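Local coordinates for protein putative c-1-tetrahydrofolate synthase, cytoplasmic (Leishmania major, PDB 4A26) that probably oxidises 5,10-methylenetetrahydrofolate with a nicotinamide cofactor and hydrolyses the methenyl product to 10-formyltetrahydrofolate, as a homodimeric dehydrogenase/cyclohydrolase of one-carbon metabolism, at residues A15-I18 and R19-K23; P129-V132 and G133-H136; G198-T201 and E202-I205; P246-D250 and G251-V255. All coordinates share one frame; numbering follows the deposited sequence. Where two conformers were deposited one is given.

Interaction 1 (A15-I18 and R19-K23); sequences AAAI and RSELK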
loop_
_atom_site.group_PDB
_atom_site.type_symbol
_atom_site.label_atom_id
_atom_site.label_comp_id
_atom_site.label_asym_id
_atom_site.label_seq_id
_atom_site.Cartn_x
_atom_site.Cartn_y
_atom_site.Cartn_z
ATOM N N ALA A 15 3.338 -12.519 23.358
ATOM C CA ALA A 15 4.287 -13.225 22.494
ATOM C C ALA A 15 4.612 -14.620 23.032
ATOM O O ALA A 15 4.716 -15.577 22.267
ATOM C CB ALA A 15 5.567 -12.404 22.339
ATOM N N ALA A 16 4.772 -14.718 24.349
ATOM C CA ALA A 16 5.031 -15.998 25.010
ATOM C C ALA A 16 3.887 -16.976 24.769
ATOM O O ALA A 16 4.122 -18.144 24.459
ATOM C CB ALA A 16 5.241 -15.793 26.501
ATOM N N ALA A 17 2.655 -16.489 24.907
ATOM C CA ALA A 17 1.470 -17.292 24.622
ATOM C C ALA A 17 1.454 -17.754 23.166
ATOM O O ALA A 17 1.101 -18.899 22.879
ATOM C CB ALA A 17 0.210 -16.502 24.929
ATOM N N ILE A 18 1.839 -16.859 22.256
ATOM C CA ILE A 18 1.865 -17.167 20.830
ATOM C C ILE A 18 2.921 -18.223 20.496
ATOM O O ILE A 18 2.645 -19.151 19.735
ATOM C CB ILE A 18 2.084 -15.897 19.977
ATOM C CG1 ILE A 18 0.789 -15.081 19.922
ATOM C CG2 ILE A 18 2.518 -16.259 18.565
ATOM C CD1 ILE A 18 0.954 -13.697 19.353
ATOM N N ARG A 19 4.114 -18.100 21.074
ATOM C CA ARG A 19 5.160 -19.108 20.871
ATOM C C ARG A 19 4.684 -20.498 21.288
ATOM O O ARG A 19 4.966 -21.484 20.604
ATOM C CB ARG A 19 6.441 -18.743 21.627
ATOM C CG ARG A 19 7.204 -17.570 21.018
ATOM C CD ARG A 19 8.641 -17.504 21.523
ATOM N NE ARG A 19 8.725 -17.289 22.966
ATOM C CZ ARG A 19 8.525 -16.121 23.577
ATOM N NH1 ARG A 19 8.213 -15.035 22.880
ATOM N NH2 ARG A 19 8.631 -16.033 24.898
ATOM N N SER A 20 3.953 -20.566 22.400
ATOM C CA SER A 20 3.369 -21.825 22.873
ATOM C C SER A 20 2.354 -22.383 21.880
ATOM O O SER A 20 2.329 -23.585 21.618
ATOM C CB SER A 20 2.694 -21.625 24.230
ATOM O OG SER A 20 1.984 -22.788 24.618
ATOM N N GLU A 21 1.515 -21.504 21.340
ATOM C CA GLU A 21 0.520 -21.897 20.346
ATOM C C GLU A 21 1.176 -22.411 19.067
ATOM O O GLU A 21 0.744 -23.426 18.511
ATOM C CB GLU A 21 -0.402 -20.724 20.026
ATOM C CG GLU A 21 -1.327 -20.364 21.171
ATOM C CD GLU A 21 -1.855 -18.946 21.091
ATOM O OE1 GLU A 21 -1.801 -18.324 20.006
ATOM O OE2 GLU A 21 -2.336 -18.449 22.130
ATOM N N LEU A 22 2.211 -21.711 18.606
ATOM C CA LEU A 22 2.972 -22.140 17.432
ATOM C C LEU A 22 3.623 -23.495 17.669
ATOM O O LEU A 22 3.589 -24.368 16.800
ATOM C CB LEU A 22 4.052 -21.114 17.077
ATOM C CG LEU A 22 3.548 -19.778 16.529
ATOM C CD1 LEU A 22 4.639 -18.722 16.626
ATOM C CD2 LEU A 22 3.064 -19.930 15.093
ATOM N N LYS A 23 4.217 -23.661 18.850
ATOM C CA LYS A 23 4.840 -24.926 19.236
ATOM C C LYS A 23 3.853 -26.076 19.058
ATOM O O LYS A 23 4.173 -27.079 18.421
ATOM C CB LYS A 23 5.326 -24.862 20.689
ATOM C CG LYS A 23 6.215 -26.022 21.125
ATOM C CD LYS A 23 6.355 -26.075 22.645
ATOM C CE LYS A 23 7.216 -27.251 23.080
ATOM N NZ LYS A 23 6.981 -27.645 24.502
#
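Backbone hydrogen bonds tie 15-18 to 19-23 as consecutive turns of one helix. Arg19 N donates to Ala15 O (2.9 Å), Ser20 N to Ala16 O, Glu21 N to Ala17 O, and Leu22 N to Ile18 O at 2.8 Å, this last bond close to straight (N-H...O 167°).

Apolar packing runs along the covered side. Ile18 and Leu22 lie side by side and point the same way, with Ile18 CG2 3.8 Å from Leu22 CD1; Ile18 also touches Val154, and Leu22 rests on Leu286 and Leu290.

Arg19 and Glu21 fold back over the preceding turn. A bend at chi3 (-62°) turns the Arg19 guanidinium toward the N-terminal end, where Ala15 O and Ala16 CA lie over one face, Ala16 CA 3.6 Å from Arg19 NH2. Separately, Ala15 CB is 3.8 Å from Arg19 NH1. Glu21 lies over the Ala17 carbonyl, with CG 3.3 Å from Ala17 O, while its OE2 forms a salt bridge with Arg158.

The i to i+4 bonds mark an alpha-helix; buried Ala15, Ile18 and Leu22, with exposed Ser20 and Lys23, make this part of helix 11-32 amphipathic, its apolar side against helices 147-159 and 279-297.

Interaction 2 (P129-V132 and G133-H136); sequences PVNV and GLLH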
loop_
_atom_site.group_PDB
_atom_site.type_symbol
_atom_site.label_atom_id
_atom_site.label_comp_id
_atom_site.label_asym_id
_atom_site.label_seq_id
_atom_site.Cartn_x
_atom_site.Cartn_y
_atom_site.Cartn_z
ATOM N N PRO A 129 8.248 -5.716 -2.986
ATOM C CA PRO A 129 7.147 -4.840 -3.408
ATOM C C PRO A 129 5.824 -5.567 -3.655
ATOM O O PRO A 129 4.769 -5.071 -3.263
ATOM C CB PRO A 129 7.670 -4.227 -4.707
ATOM C CG PRO A 129 9.140 -4.209 -4.536
ATOM C CD PRO A 129 9.491 -5.422 -3.722
ATOM N N VAL A 130 5.885 -6.735 -4.288
ATOM C CA VAL A 130 4.681 -7.520 -4.561
ATOM C C VAL A 130 3.923 -7.878 -3.272
ATOM O O VAL A 130 2.696 -7.813 -3.239
ATOM C CB VAL A 130 4.995 -8.787 -5.406
ATOM C CG1 VAL A 130 5.925 -9.734 -4.655
ATOM C CG2 VAL A 130 3.710 -9.489 -5.818
ATOM N N ASN A 131 4.645 -8.221 -2.209
ATOM C CA ASN A 131 4.001 -8.464 -0.907
ATOM C C ASN A 131 3.465 -7.168 -0.289
ATOM O O ASN A 131 2.377 -7.153 0.293
ATOM C CB ASN A 131 4.955 -9.180 0.052
ATOM C CG ASN A 131 5.273 -10.607 -0.393
ATOM O OD1 ASN A 131 4.415 -11.321 -0.915
ATOM N ND2 ASN A 131 6.509 -11.023 -0.186
ATOM N N VAL A 132 4.220 -6.081 -0.443
ATOM C CA VAL A 132 3.755 -4.755 -0.037
ATOM C C VAL A 132 2.508 -4.364 -0.832
ATOM O O VAL A 132 1.581 -3.763 -0.292
ATOM C CB VAL A 132 4.845 -3.672 -0.233
ATOM C CG1 VAL A 132 4.351 -2.317 0.259
ATOM C CG2 VAL A 132 6.133 -4.061 0.495
ATOM N N GLY A 133 2.492 -4.716 -2.116
ATOM C CA GLY A 133 1.331 -4.479 -2.964
ATOM C C GLY A 133 0.104 -5.182 -2.431
ATOM O O GLY A 133 -0.902 -4.546 -2.130
ATOM N N LEU A 134 0.205 -6.500 -2.293
ATOM C CA LEU A 134 -0.890 -7.324 -1.770
ATOM C C LEU A 134 -1.378 -6.858 -0.391
ATOM O O LEU A 134 -2.563 -6.960 -0.078
ATOM C CB LEU A 134 -0.459 -8.792 -1.714
ATOM C CG LEU A 134 -0.257 -9.466 -3.072
ATOM C CD1 LEU A 134 0.496 -10.777 -2.924
ATOM C CD2 LEU A 134 -1.590 -9.684 -3.765
ATOM N N LEU A 135 -0.463 -6.341 0.422
ATOM C CA LEU A 135 -0.811 -5.788 1.731
ATOM C C LEU A 135 -1.719 -4.563 1.591
ATOM O O LEU A 135 -2.634 -4.380 2.387
ATOM C CB LEU A 135 0.466 -5.443 2.515
ATOM C CG LEU A 135 0.386 -4.919 3.958
ATOM C CD1 LEU A 135 0.155 -3.417 3.994
ATOM C CD2 LEU A 135 -0.679 -5.649 4.777
ATOM N N HIS A 136 -1.467 -3.736 0.577
ATOM C CA HIS A 136 -2.279 -2.537 0.321
ATOM C C HIS A 136 -3.470 -2.804 -0.606
ATOM O O HIS A 136 -4.382 -1.988 -0.688
ATOM C CB HIS A 136 -1.419 -1.421 -0.279
ATOM C CG HIS A 136 -0.493 -0.776 0.703
ATOM N ND1 HIS A 136 0.837 -1.121 0.809
ATOM C CD2 HIS A 136 -0.704 0.195 1.623
ATOM C CE1 HIS A 136 1.405 -0.392 1.754
ATOM N NE2 HIS A 136 0.492 0.414 2.265
#
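Gly133 N, Leu134 N, Leu135 N and His136 N donate to Pro129 O, Val130 O, Asn131 O and Val132 O respectively, so that 129-136 forms a short alpha-helix; the Leu134 N to Val130 O bond is 3.0 Å long and nearly straight at 175°.

The distinctive side-chain contact is at the C-terminal end, where His136 turns back on Val132. With CG opposite the carbonyl carbon (chi1 -73°), the imidazole is carried alongside the preceding turn, and ND1 donates to Val132 O over 3.0 Å. That donor stands above the carbonyl plane, 36° out of it. His136 N reaches the same oxygen, at 3.2 Å, from the opposite face, so one carbonyl is gripped by the backbone and the side chain of a single residue. Val132 CG1 meets the ring at its edge, in plane, 3.8 Å from His136 ND1, and Leu135 CD1 lies over the centre of one ring face. Leu134 CG lies 3.4 Å from Val130 O, while the buried Asn131 amide leads away from 133-136 and its ND2 donates to Asp123.

The helix belongs to the dimer interface: the His136 ring stacks on His136 of the second subunit, whose Pro129 packs against Val130 and Leu134.

Chemically, the ND1 bond implies that ND1 carries a proton, and it would restrict rotation of the imidazole, consistent with the stacking of that ring on its counterpart in the other subunit.

Interaction 3 (G198-T201 and E202-I205); sequences GTST and EDMI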
loop_
_atom_site.group_PDB
_atom_site.type_symbol
_atom_site.label_atom_id
_atom_site.label_comp_id
_atom_site.label_asym_id
_atom_site.label_seq_id
_atom_site.Cartn_x
_atom_site.Cartn_y
_atom_site.Cartn_z
ATOM N N GLY A 198 5.865 16.168 7.508
ATOM C CA GLY A 198 5.135 17.265 6.882
ATOM C C GLY A 198 3.950 17.738 7.702
ATOM O O GLY A 198 3.453 18.843 7.492
ATOM N N THR A 199 3.495 16.905 8.635
ATOM C CA THR A 199 2.327 17.224 9.455
ATOM C C THR A 199 2.644 18.321 10.461
ATOM O O THR A 199 3.671 18.286 11.130
ATOM C CB THR A 199 1.803 15.987 10.225
ATOM O OG1 THR A 199 1.730 14.863 9.341
ATOM C CG2 THR A 199 0.422 16.260 10.815
ATOM N N SER A 200 1.747 19.295 10.550
ATOM C CA SER A 200 1.865 20.372 11.516
ATOM C C SER A 200 1.676 19.820 12.923
ATOM O O SER A 200 0.984 18.811 13.112
ATOM C CB SER A 200 0.810 21.441 11.230
ATOM O OG SER A 200 0.732 22.384 12.281
ATOM N N THR A 201 2.294 20.475 13.903
ATOM C CA THR A 201 2.140 20.080 15.300
ATOM C C THR A 201 0.699 20.268 15.751
ATOM O O THR A 201 0.145 19.414 16.429
ATOM C CB THR A 201 3.065 20.879 16.240
ATOM O OG1 THR A 201 2.857 22.284 16.046
ATOM C CG2 THR A 201 4.518 20.537 15.971
ATOM N N GLU A 202 0.089 21.382 15.360
ATOM C CA GLU A 202 -1.288 21.674 15.760
ATOM C C GLU A 202 -2.260 20.642 15.203
ATOM O O GLU A 202 -3.176 20.211 15.901
ATOM C CB GLU A 202 -1.707 23.076 15.323
ATOM C CG GLU A 202 -0.921 24.196 15.987
ATOM C CD GLU A 202 0.319 24.601 15.203
ATOM O OE1 GLU A 202 0.984 23.711 14.623
ATOM O OE2 GLU A 202 0.623 25.816 15.163
ATOM N N ASP A 203 -2.048 20.247 13.948
ATOM C CA ASP A 203 -2.866 19.213 13.312
ATOM C C ASP A 203 -2.607 17.873 13.988
ATOM O O ASP A 203 -3.543 17.208 14.425
ATOM C CB ASP A 203 -2.570 19.110 11.813
ATOM C CG ASP A 203 -2.898 20.393 11.050
ATOM O OD1 ASP A 203 -3.468 21.338 11.641
ATOM O OD2 ASP A 203 -2.581 20.452 9.844
ATOM N N MET A 204 -1.337 17.484 14.091
ATOM C CA MET A 204 -0.971 16.258 14.801
ATOM C C MET A 204 -1.751 16.183 16.108
ATOM O O MET A 204 -2.453 15.208 16.357
ATOM C CB MET A 204 0.532 16.215 15.087
ATOM C CG MET A 204 1.010 14.934 15.783
ATOM S SD MET A 204 2.268 15.241 17.039
ATOM C CE MET A 204 1.300 16.172 18.221
ATOM N N ILE A 205 -1.643 17.228 16.923
ATOM C CA ILE A 205 -2.402 17.313 18.172
ATOM C C ILE A 205 -3.911 17.166 17.938
ATOM O O ILE A 205 -4.580 16.438 18.671
ATOM C CB ILE A 205 -2.121 18.637 18.937
ATOM C CG1 ILE A 205 -0.693 18.640 19.490
ATOM C CG2 ILE A 205 -3.113 18.818 20.083
ATOM C CD1 ILE A 205 -0.289 19.937 20.151
#
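Ser200 swings its hydroxyl opposite its backbone N (chi1 169°), which turns OG toward Glu202 N, while the bend at Glu202 chi2 (91°) returns that carboxylate toward the start of the helix. There Ser200 OG is the N-cap acceptor: Glu202 N reaches it over 3.3 Å, a weak bond with an N-H...O angle of only 134°. Glu202 OE1 lies 2.7 Å from Ser200 OG, but the angle is too poor for a hydrogen bond. Thr201 OG1 also approaches Glu202 OE1, from above the carboxylate plane; as Thr201 was deposited in two conformers, this bond is doubtful.

The backbone supplies firmer evidence. Met204 N donates to Ser200 O at 2.8 Å and Ile205 N to Thr201 O at 2.9 Å, the latter almost straight, so helical pairing begins at the cap residue itself. Before the cap residue, Thr199 CG2 lies 3.9 Å from Met204 N, and Asp203 OD2 comes within 3.8 Å of Ser200 CB.

The cap closes the loop that links strand 191-195, an outermost strand of the parallel sheet within this chain, to helix 201-209. Thr199 OG1 bonds to His196 N and to Thr191 of the second subunit, whereas Met204 packs on Tyr223 and Trp228.

Interaction 4 (P246-D250 and G251-V255); sequences PSRKD and GYRLV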
loop_
_atom_site.group_PDB
_atom_site.type_symbol
_atom_site.label_atom_id
_atom_site.label_comp_id
_atom_site.label_asym_id
_atom_site.label_seq_id
_atom_site.Cartn_x
_atom_site.Cartn_y
_atom_site.Cartn_z
ATOM N N PRO A 246 20.120 6.950 32.723
ATOM C CA PRO A 246 20.182 6.023 33.849
ATOM C C PRO A 246 21.594 5.568 34.209
ATOM O O PRO A 246 22.356 5.148 33.333
ATOM C CB PRO A 246 19.369 4.834 33.344
ATOM C CG PRO A 246 19.650 4.809 31.876
ATOM C CD PRO A 246 19.915 6.235 31.450
ATOM N N SER A 247 21.929 5.652 35.495
ATOM C CA SER A 247 23.151 5.051 36.022
ATOM C C SER A 247 22.991 3.533 35.944
ATOM O O SER A 247 22.259 2.938 36.735
ATOM C CB SER A 247 23.391 5.501 37.466
ATOM O OG SER A 247 24.591 4.956 37.990
ATOM N N ARG A 248 23.657 2.920 34.968
ATOM C CA ARG A 248 23.446 1.508 34.654
ATOM C C ARG A 248 24.669 0.909 33.957
ATOM O O ARG A 248 25.574 1.634 33.535
ATOM C CB ARG A 248 22.206 1.366 33.759
ATOM C CG ARG A 248 21.538 -0.008 33.793
ATOM C CD ARG A 248 20.256 -0.043 32.971
ATOM N NE ARG A 248 19.221 0.848 33.498
ATOM C CZ ARG A 248 17.986 0.954 33.001
ATOM N NH1 ARG A 248 17.602 0.219 31.957
ATOM N NH2 ARG A 248 17.123 1.800 33.556
ATOM N N LYS A 249 24.698 -0.418 33.856
ATOM C CA LYS A 249 25.672 -1.106 33.010
ATOM C C LYS A 249 25.276 -0.844 31.555
ATOM O O LYS A 249 24.138 -1.114 31.165
ATOM C CB LYS A 249 25.699 -2.615 33.303
ATOM C CG LYS A 249 27.098 -3.233 33.308
ATOM C CD LYS A 249 27.790 -3.146 31.951
ATOM C CE LYS A 249 29.200 -3.719 32.013
ATOM N NZ LYS A 249 29.973 -3.441 30.770
ATOM N N ASP A 250 26.225 -0.309 30.782
ATOM C CA ASP A 250 26.023 0.193 29.404
ATOM C C ASP A 250 25.709 1.696 29.372
ATOM O O ASP A 250 25.948 2.354 28.357
ATOM C CB ASP A 250 24.958 -0.588 28.614
ATOM C CG ASP A 250 25.367 -2.023 28.324
ATOM O OD1 ASP A 250 26.136 -2.608 29.114
ATOM O OD2 ASP A 250 24.911 -2.565 27.295
ATOM N N GLY A 251 25.172 2.232 30.469
ATOM C CA GLY A 251 24.902 3.666 30.585
ATOM C C GLY A 251 23.744 4.170 29.737
ATOM O O GLY A 251 23.725 5.336 29.343
ATOM N N TYR A 252 22.779 3.298 29.453
ATOM C CA TYR A 252 21.578 3.701 28.717
ATOM C C TYR A 252 20.385 2.778 28.962
ATOM O O TYR A 252 20.537 1.659 29.458
ATOM C CB TYR A 252 21.864 3.806 27.206
ATOM C CG TYR A 252 22.097 2.482 26.498
ATOM C CD1 TYR A 252 21.027 1.736 26.003
ATOM C CD2 TYR A 252 23.385 1.986 26.307
ATOM C CE1 TYR A 252 21.234 0.524 25.351
ATOM C CE2 TYR A 252 23.603 0.776 25.653
ATOM C CZ TYR A 252 22.525 0.050 25.180
ATOM O OH TYR A 252 22.736 -1.147 24.534
ATOM N N ARG A 253 19.199 3.273 28.618
ATOM C CA ARG A 253 17.981 2.470 28.620
ATOM C C ARG A 253 17.117 2.836 27.415
ATOM O O ARG A 253 17.113 3.986 26.982
ATOM C CB ARG A 253 17.197 2.679 29.919
ATOM C CG ARG A 253 16.510 4.034 30.050
ATOM C CD ARG A 253 15.987 4.245 31.461
ATOM N NE ARG A 253 15.393 5.570 31.644
ATOM C CZ ARG A 253 15.040 6.090 32.821
ATOM N NH1 ARG A 253 15.214 5.409 33.953
ATOM N NH2 ARG A 253 14.510 7.308 32.867
ATOM N N LEU A 254 16.389 1.861 26.881
ATOM C CA LEU A 254 15.484 2.111 25.762
ATOM C C LEU A 254 14.284 2.917 26.246
ATOM O O LEU A 254 13.645 2.557 27.234
ATOM C CB LEU A 254 15.015 0.802 25.122
ATOM C CG LEU A 254 15.997 0.121 24.165
ATOM C CD1 LEU A 254 17.155 -0.518 24.916
ATOM C CD2 LEU A 254 15.275 -0.912 23.308
ATOM N N VAL A 255 13.994 4.013 25.549
ATOM C CA VAL A 255 12.876 4.889 25.892
ATOM C C VAL A 255 11.979 5.077 24.671
ATOM O O VAL A 255 12.470 5.331 23.570
ATOM C CB VAL A 255 13.373 6.265 26.364
ATOM C CG1 VAL A 255 12.287 6.977 27.158
ATOM C CG2 VAL A 255 14.630 6.118 27.203
#
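The Arg248 guanidinium presents one face to both Arg253 and Pro246: Arg253 CB lies over it, 3.2 Å from Arg248 NH1, and Pro246 CG stands 4.0 Å above the same face, offset toward the rim. At the edge of the Arg253 guanidinium, near its plane, sits Arg248 NH2, 4.1 Å from Arg253 NH1. The two planes are 60° apart and the side chains cross at about a right angle, so these groups are not stacked.

Aliphatic parts make the packing. Arg253 has CG between the backbone N and the carbonyl carbon (chi1 72°), which lays that CG 3.7 Å from Pro246 CG, and the extended chain carries the guanidinium on past the proline; the same proline atom is 3.6 Å from Arg253 N. Beyond the turn, Tyr252 leans its CE2 against Asp250 CB at 3.5 Å, ring and carboxylate crossing obliquely.

Gly251 N donates weakly to Arg248 O over 3.1 Å, and the positive phi of Asp250 (93°) after an extended Lys249 makes 248-251 a type II beta turn. It lies in the connection of the hairpin formed by strands 241-243 and 253-255, where Arg253 pairs with Val243.

What follows chemically is a surface loop shaped by a turn and by hydrocarbon contacts, in which two like charges come close; solvent would be expected to screen them.

How the interactions relate
Interactions 1 and 2 are partly buried turns of alpha-helix, whereas interactions 3 and 4 lie at the surface, their centres 26 and 24 Å from the centre of the chain. No two share a helix or strand, and none touches another; interactions 1 and 4 come nearest, about 15 Å between nearest atoms. Interaction 1 belongs to the catalytic domain and the other three to the NAD(P)-binding domain. Interactions 2 and 3 both meet the second subunit, one through stacked rings, the other mainly through a hydroxyl bond. The chemistry shifts accordingly: apolar packing on neighbouring helices in 1, a shared carbonyl in 2, a weak N-cap in 3, and aliphatic contacts of arginines with each other and with a proline in 4.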